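PDB 2O14: uncharacterized esterase YxiM from Bacillus subtilis, which is probably a hydrolase of the GDSL lipolytic family, acting on ester bonds of a substrate not yet identified. Local coordinates for residues A281-S286 with H290-R295; A321-I326 with G333-G338. One frame throughout, in Å; residues are numbered along the deposited sequence.

Contact 1. Residues A281-S286 with H290-R295; sequences ATDFTS and HSSVNR
Phe284 and His290 pair their backbones in a single bridge, and Ser291 N donates a 2.8 Å hydrogen bond to Asp283 O. Asp283 is the centre of an inverse gamma turn. Its carboxylate lies side-on to the guanidinium of Arg295, the two planes only 15° apart. Arg295 NE reaches Asp283 OD2 at 2.8 Å, and Arg295 NH2 reaches Asp283 OD1 at 3.1 Å. Both bonds arrive on the syn sides, tilted out of the carboxylate plane. Ser292 OG gives its proton to the anti lone pair of Asp283 OD2, and Arg280 N also bonds this oxygen. The imidazole of His290 turns its edge to the face of Phe284, with planes at 89°. With CG of His290 anti to the backbone N (chi1 -172°), the imidazole is placed against Asp283, whose CB makes a CH-pi contact over its face. His290 CB sits over the phenyl ring, 3.5 Å from Phe284 CE1. Ser320 OG and Arg280 O hydrogen-bond the two nitrogens of His290, which fixes the rotation of its ring. The loop between strand 271-275 and helix 298-307 is thus folded on itself. With three donors on OD2 and a paired charge, Asp283 is probably held as a carboxylate.

Contact 2. Residues A321-I326 with G333-G338; sequences AYFTSI and GLYMDG
Leu334 CD1 meets three side chains of helix 315-326. Ile326 CD1 comes tip to tip with it at 3.7 Å. Tyr322 CE1 and Phe323 CE1 each lie 3.9 Å from this methyl, which sits at the edge of both rings. Phe323 also meets Tyr335: Phe323 CZ is 4.0 Å from Tyr335 CE1, and Phe323 CE2 is 3.7 Å from Tyr335 OH. The two rings are oblique, with planes at 59°. The contact is apolar apart from that hydroxyl, which hydrogen-bonds Gly279 O.

Tyr322 has CG opposite its backbone N (chi1 180°), and this carries the ring out toward Leu334. In Leu334 a chi2 of 178° puts CD1 anti to CA, which takes this methyl far from the backbone and in among Tyr322, Phe323 and Ile326. Ile326 CG2 lies 3.9 Å above one face of the Tyr322 ring. Within the helix, Ser325 OG donates to Tyr322 O at 2.8 Å, with the hydroxyl tilted from the carbonyl plane.

Helix 345-361 backs the contact, with Arg353 (cation-pi), Ala350 and Leu354 on Tyr322 and Ala346 on Leu334. Thr331 of helix 328-332 touches Phe323 and Ile326. The contact therefore joins residues 321-326 of helix 315-326 to the loop that leads into helix 345-361.

Overall arrangement
The two contacts follow one another in sequence, yet their centres are about 11 Å apart and they touch. Thr324 OG1 probably hydrogen-bonds His290 N, at 2.8 Å. Phe323 of contact 2 meets His290 of contact 1, Phe323 CD2 lying 3.5 Å from His290 NE2, while Ala281 CB packs against Tyr335 CD1 at 3.3 Å. Both belong to the GDSL-like hydrolase part of the chain. Asp339 and His342, the probable catalytic acid and histidine, are near. The Tyr335 side chain is about 6 Å from the side chains of both, and the Ala281 side chain is about 8 Å from that of Asp339 and 9 Å from that of His342. The two contacts thus form part of the surroundings of this probable catalytic pair.

Contact 1. Residues A281-S286 with H290-R295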
loop_
_atom_site.group_PDB
_atom_site.type_symbol
_atom_site.label_atom_id
_atom_site.label_comp_id
_atom_site.label_asym_id
_atom_site.label_seq_id
_atom_site.Cartn_x
_atom_site.Cartn_y
_atom_site.Cartn_z
ATOM N N ALA A 281 13.387 12.614 14.802
ATOM C CA ALA A 281 13.300 14.071 14.818
ATOM C C ALA A 281 14.291 14.730 15.776
ATOM O O ALA A 281 14.601 15.910 15.639
ATOM C CB ALA A 281 11.880 14.494 15.182
ATOM N N THR A 282 14.789 13.962 16.740
ATOM C CA THR A 282 15.714 14.487 17.736
ATOM C C THR A 282 17.183 14.100 17.551
ATOM O O THR A 282 17.988 14.267 18.470
ATOM C CB THR A 282 15.267 14.059 19.148
ATOM O OG1 THR A 282 15.072 12.641 19.174
ATOM C CG2 THR A 282 13.960 14.741 19.521
ATOM N N ASP A 283 17.537 13.592 16.374
ATOM C CA ASP A 283 18.923 13.209 16.111
ATOM C C ASP A 283 19.790 14.429 15.763
ATOM O O ASP A 283 20.508 14.438 14.759
ATOM C CB ASP A 283 18.992 12.184 14.975
ATOM C CG ASP A 283 18.359 10.850 15.345
ATOM O OD1 ASP A 283 18.092 10.614 16.545
ATOM O OD2 ASP A 283 18.138 10.031 14.427
ATOM N N PHE A 284 19.705 15.455 16.605
ATOM C CA PHE A 284 20.473 16.687 16.439
ATOM C C PHE A 284 21.613 16.711 17.444
ATOM O O PHE A 284 21.427 16.332 18.601
ATOM C CB PHE A 284 19.587 17.906 16.697
ATOM C CG PHE A 284 18.768 18.328 15.518
ATOM C CD1 PHE A 284 19.336 19.088 14.500
ATOM C CD2 PHE A 284 17.420 17.982 15.429
ATOM C CE1 PHE A 284 18.576 19.502 13.411
ATOM C CE2 PHE A 284 16.647 18.391 14.338
ATOM C CZ PHE A 284 17.228 19.153 13.330
ATOM N N THR A 285 22.784 17.169 17.008
ATOM C CA THR A 285 23.941 17.262 17.895
ATOM C C THR A 285 23.889 18.610 18.614
ATOM O O THR A 285 22.948 19.388 18.431
ATOM C CB THR A 285 25.275 17.202 17.119
ATOM O OG1 THR A 285 25.435 18.407 16.356
ATOM C CG2 THR A 285 25.304 15.997 16.180
ATOM N N SER A 286 24.911 18.880 19.420
ATOM C CA SER A 286 25.010 20.132 20.167
ATOM C C SER A 286 25.116 21.293 19.188
ATOM O O SER A 286 24.572 22.376 19.418
ATOM C CB SER A 286 26.256 20.113 21.054
ATOM O OG SER A 286 26.362 18.886 21.752
ATOM N N HIS A 290 21.758 17.665 12.243
ATOM C CA HIS A 290 20.980 16.430 12.295
ATOM C C HIS A 290 21.727 15.284 11.613
ATOM O O HIS A 290 22.054 15.363 10.433
ATOM C CB HIS A 290 19.622 16.641 11.625
ATOM C CG HIS A 290 18.678 15.492 11.803
ATOM N ND1 HIS A 290 18.883 14.258 11.219
ATOM C CD2 HIS A 290 17.534 15.382 12.519
ATOM C CE1 HIS A 290 17.908 13.440 11.570
ATOM N NE2 HIS A 290 17.076 14.096 12.357
ATOM N N SER A 291 21.995 14.220 12.368
ATOM C CA SER A 291 22.712 13.058 11.847
ATOM C C SER A 291 22.090 11.743 12.313
ATOM O O SER A 291 21.756 11.592 13.487
ATOM C CB SER A 291 24.174 13.106 12.292
ATOM O OG SER A 291 24.845 11.904 11.952
ATOM N N SER A 292 21.951 10.794 11.390
ATOM C CA SER A 292 21.369 9.488 11.692
ATOM C C SER A 292 22.031 8.434 10.807
ATOM O O SER A 292 21.467 7.363 10.568
ATOM C CB SER A 292 19.865 9.508 11.406
ATOM O OG SER A 292 19.240 10.645 11.978
ATOM N N VAL A 293 23.237 8.744 10.340
ATOM C CA VAL A 293 23.992 7.870 9.443
ATOM C C VAL A 293 24.171 6.397 9.821
ATOM O O VAL A 293 24.472 5.578 8.952
ATOM C CB VAL A 293 25.400 8.461 9.154
ATOM C CG1 VAL A 293 25.259 9.805 8.453
ATOM C CG2 VAL A 293 26.192 8.610 10.454
ATOM N N ASN A 294 23.995 6.050 11.091
ATOM C CA ASN A 294 24.172 4.655 11.498
ATOM C C ASN A 294 22.884 3.952 11.912
ATOM O O ASN A 294 22.924 2.839 12.430
ATOM C CB ASN A 294 25.176 4.565 12.647
ATOM C CG ASN A 294 26.513 5.187 12.295
ATOM O OD1 ASN A 294 27.195 4.744 11.369
ATOM N ND2 ASN A 294 26.891 6.225 13.034
ATOM N N ARG A 295 21.747 4.594 11.680
ATOM C CA ARG A 295 20.466 4.005 12.053
ATOM C C ARG A 295 19.849 3.098 10.994
ATOM O O ARG A 295 20.194 3.163 9.813
ATOM C CB ARG A 295 19.442 5.099 12.375
ATOM C CG ARG A 295 19.616 5.809 13.703
ATOM C CD ARG A 295 18.399 6.683 13.947
ATOM N NE ARG A 295 18.440 7.408 15.213
ATOM C CZ ARG A 295 18.276 6.856 16.410
ATOM N NH1 ARG A 295 18.055 5.552 16.529
ATOM N NH2 ARG A 295 18.318 7.623 17.495
#

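Contact 2. Residues A321-I326 with G333-G338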
loop_
_atom_site.group_PDB
_atom_site.type_symbol
_atom_site.label_atom_id
_atom_site.label_comp_id
_atom_site.label_asym_id
_atom_site.label_seq_id
_atom_site.Cartn_x
_atom_site.Cartn_y
_atom_site.Cartn_z
ATOM N N ALA A 321 19.955 16.649 6.020
ATOM C CA ALA A 321 20.430 17.940 5.534
ATOM C C ALA A 321 19.277 18.945 5.607
ATOM O O ALA A 321 19.468 20.099 5.993
ATOM C CB ALA A 321 20.937 17.815 4.094
ATOM N N TYR A 322 18.078 18.496 5.250
ATOM C CA TYR A 322 16.911 19.369 5.291
ATOM C C TYR A 322 16.535 19.744 6.725
ATOM O O TYR A 322 16.164 20.888 6.994
ATOM C CB TYR A 322 15.719 18.703 4.603
ATOM C CG TYR A 322 14.471 19.552 4.609
ATOM C CD1 TYR A 322 13.361 19.189 5.367
ATOM C CD2 TYR A 322 14.401 20.724 3.860
ATOM C CE1 TYR A 322 12.209 19.975 5.381
ATOM C CE2 TYR A 322 13.256 21.517 3.866
ATOM C CZ TYR A 322 12.164 21.134 4.629
ATOM O OH TYR A 322 11.030 21.916 4.632
ATOM N N PHE A 323 16.629 18.787 7.644
ATOM C CA PHE A 323 16.296 19.068 9.036
ATOM C C PHE A 323 17.326 20.040 9.604
ATOM O O PHE A 323 16.982 20.956 10.351
ATOM C CB PHE A 323 16.284 17.787 9.878
ATOM C CG PHE A 323 15.307 16.743 9.398
ATOM C CD1 PHE A 323 14.055 17.106 8.902
ATOM C CD2 PHE A 323 15.630 15.390 9.470
ATOM C CE1 PHE A 323 13.136 16.137 8.483
ATOM C CE2 PHE A 323 14.718 14.410 9.055
ATOM C CZ PHE A 323 13.469 14.788 8.561
ATOM N N THR A 324 18.591 19.830 9.251
ATOM C CA THR A 324 19.662 20.699 9.716
ATOM C C THR A 324 19.442 22.125 9.212
ATOM O O THR A 324 19.765 23.086 9.907
ATOM C CB THR A 324 21.049 20.219 9.214
ATOM O OG1 THR A 324 21.384 18.974 9.839
ATOM C CG2 THR A 324 22.126 21.243 9.544
ATOM N N SER A 325 18.881 22.260 8.014
ATOM C CA SER A 325 18.655 23.578 7.432
ATOM C C SER A 325 17.432 24.314 7.971
ATOM O O SER A 325 17.303 25.525 7.773
ATOM C CB SER A 325 18.545 23.479 5.909
ATOM O OG SER A 325 17.295 22.944 5.519
ATOM N N ILE A 326 16.533 23.602 8.644
ATOM C CA ILE A 326 15.341 24.250 9.182
ATOM C C ILE A 326 15.346 24.342 10.706
ATOM O O ILE A 326 14.525 25.051 11.290
ATOM C CB ILE A 326 14.043 23.542 8.717
ATOM C CG1 ILE A 326 13.987 22.114 9.259
ATOM C CG2 ILE A 326 13.972 23.540 7.192
ATOM C CD1 ILE A 326 12.708 21.384 8.891
ATOM N N GLY A 333 8.218 19.713 14.102
ATOM C CA GLY A 333 6.879 19.930 13.583
ATOM C C GLY A 333 6.566 19.064 12.376
ATOM O O GLY A 333 5.462 19.118 11.831
ATOM N N LEU A 334 7.542 18.270 11.947
ATOM C CA LEU A 334 7.360 17.390 10.797
ATOM C C LEU A 334 7.105 15.955 11.252
ATOM O O LEU A 334 6.947 15.054 10.434
ATOM C CB LEU A 334 8.591 17.440 9.887
ATOM C CG LEU A 334 8.924 18.799 9.264
ATOM C CD1 LEU A 334 10.190 18.683 8.427
ATOM C CD2 LEU A 334 7.759 19.274 8.408
ATOM N N TYR A 335 7.075 15.751 12.566
ATOM C CA TYR A 335 6.813 14.433 13.137
ATOM C C TYR A 335 5.587 14.511 14.031
ATOM O O TYR A 335 5.228 15.591 14.509
ATOM C CB TYR A 335 7.998 13.950 13.974
ATOM C CG TYR A 335 9.192 13.496 13.171
ATOM C CD1 TYR A 335 9.962 14.405 12.452
ATOM C CD2 TYR A 335 9.565 12.156 13.149
ATOM C CE1 TYR A 335 11.082 13.986 11.731
ATOM C CE2 TYR A 335 10.678 11.726 12.431
ATOM C CZ TYR A 335 11.433 12.647 11.725
ATOM O OH TYR A 335 12.536 12.227 11.018
HETATM N N MSE A 336 4.943 13.370 14.254
HETATM C CA MSE A 336 3.763 13.318 15.113
HETATM C C MSE A 336 4.132 13.840 16.499
HETATM O O MSE A 336 5.240 13.607 16.979
HETATM C CB MSE A 336 3.248 11.878 15.220
HETATM C CG MSE A 336 2.650 11.330 13.930
HETATM SE SE MSE A 336 1.051 12.284 13.387
HETATM C CE MSE A 336 -0.261 11.271 14.401
ATOM N N ASP A 337 3.203 14.544 17.139
ATOM C CA ASP A 337 3.457 15.098 18.466
ATOM C C ASP A 337 3.911 14.043 19.472
ATOM O O ASP A 337 3.297 12.984 19.601
ATOM C CB ASP A 337 2.207 15.794 19.002
ATOM C CG ASP A 337 2.425 16.384 20.384
ATOM O OD1 ASP A 337 3.280 17.288 20.517
ATOM O OD2 ASP A 337 1.752 15.938 21.338
ATOM N N GLY A 338 4.988 14.343 20.191
ATOM C CA GLY A 338 5.503 13.411 21.178
ATOM C C GLY A 338 5.946 12.099 20.558
ATOM O O GLY A 338 6.120 11.102 21.254
#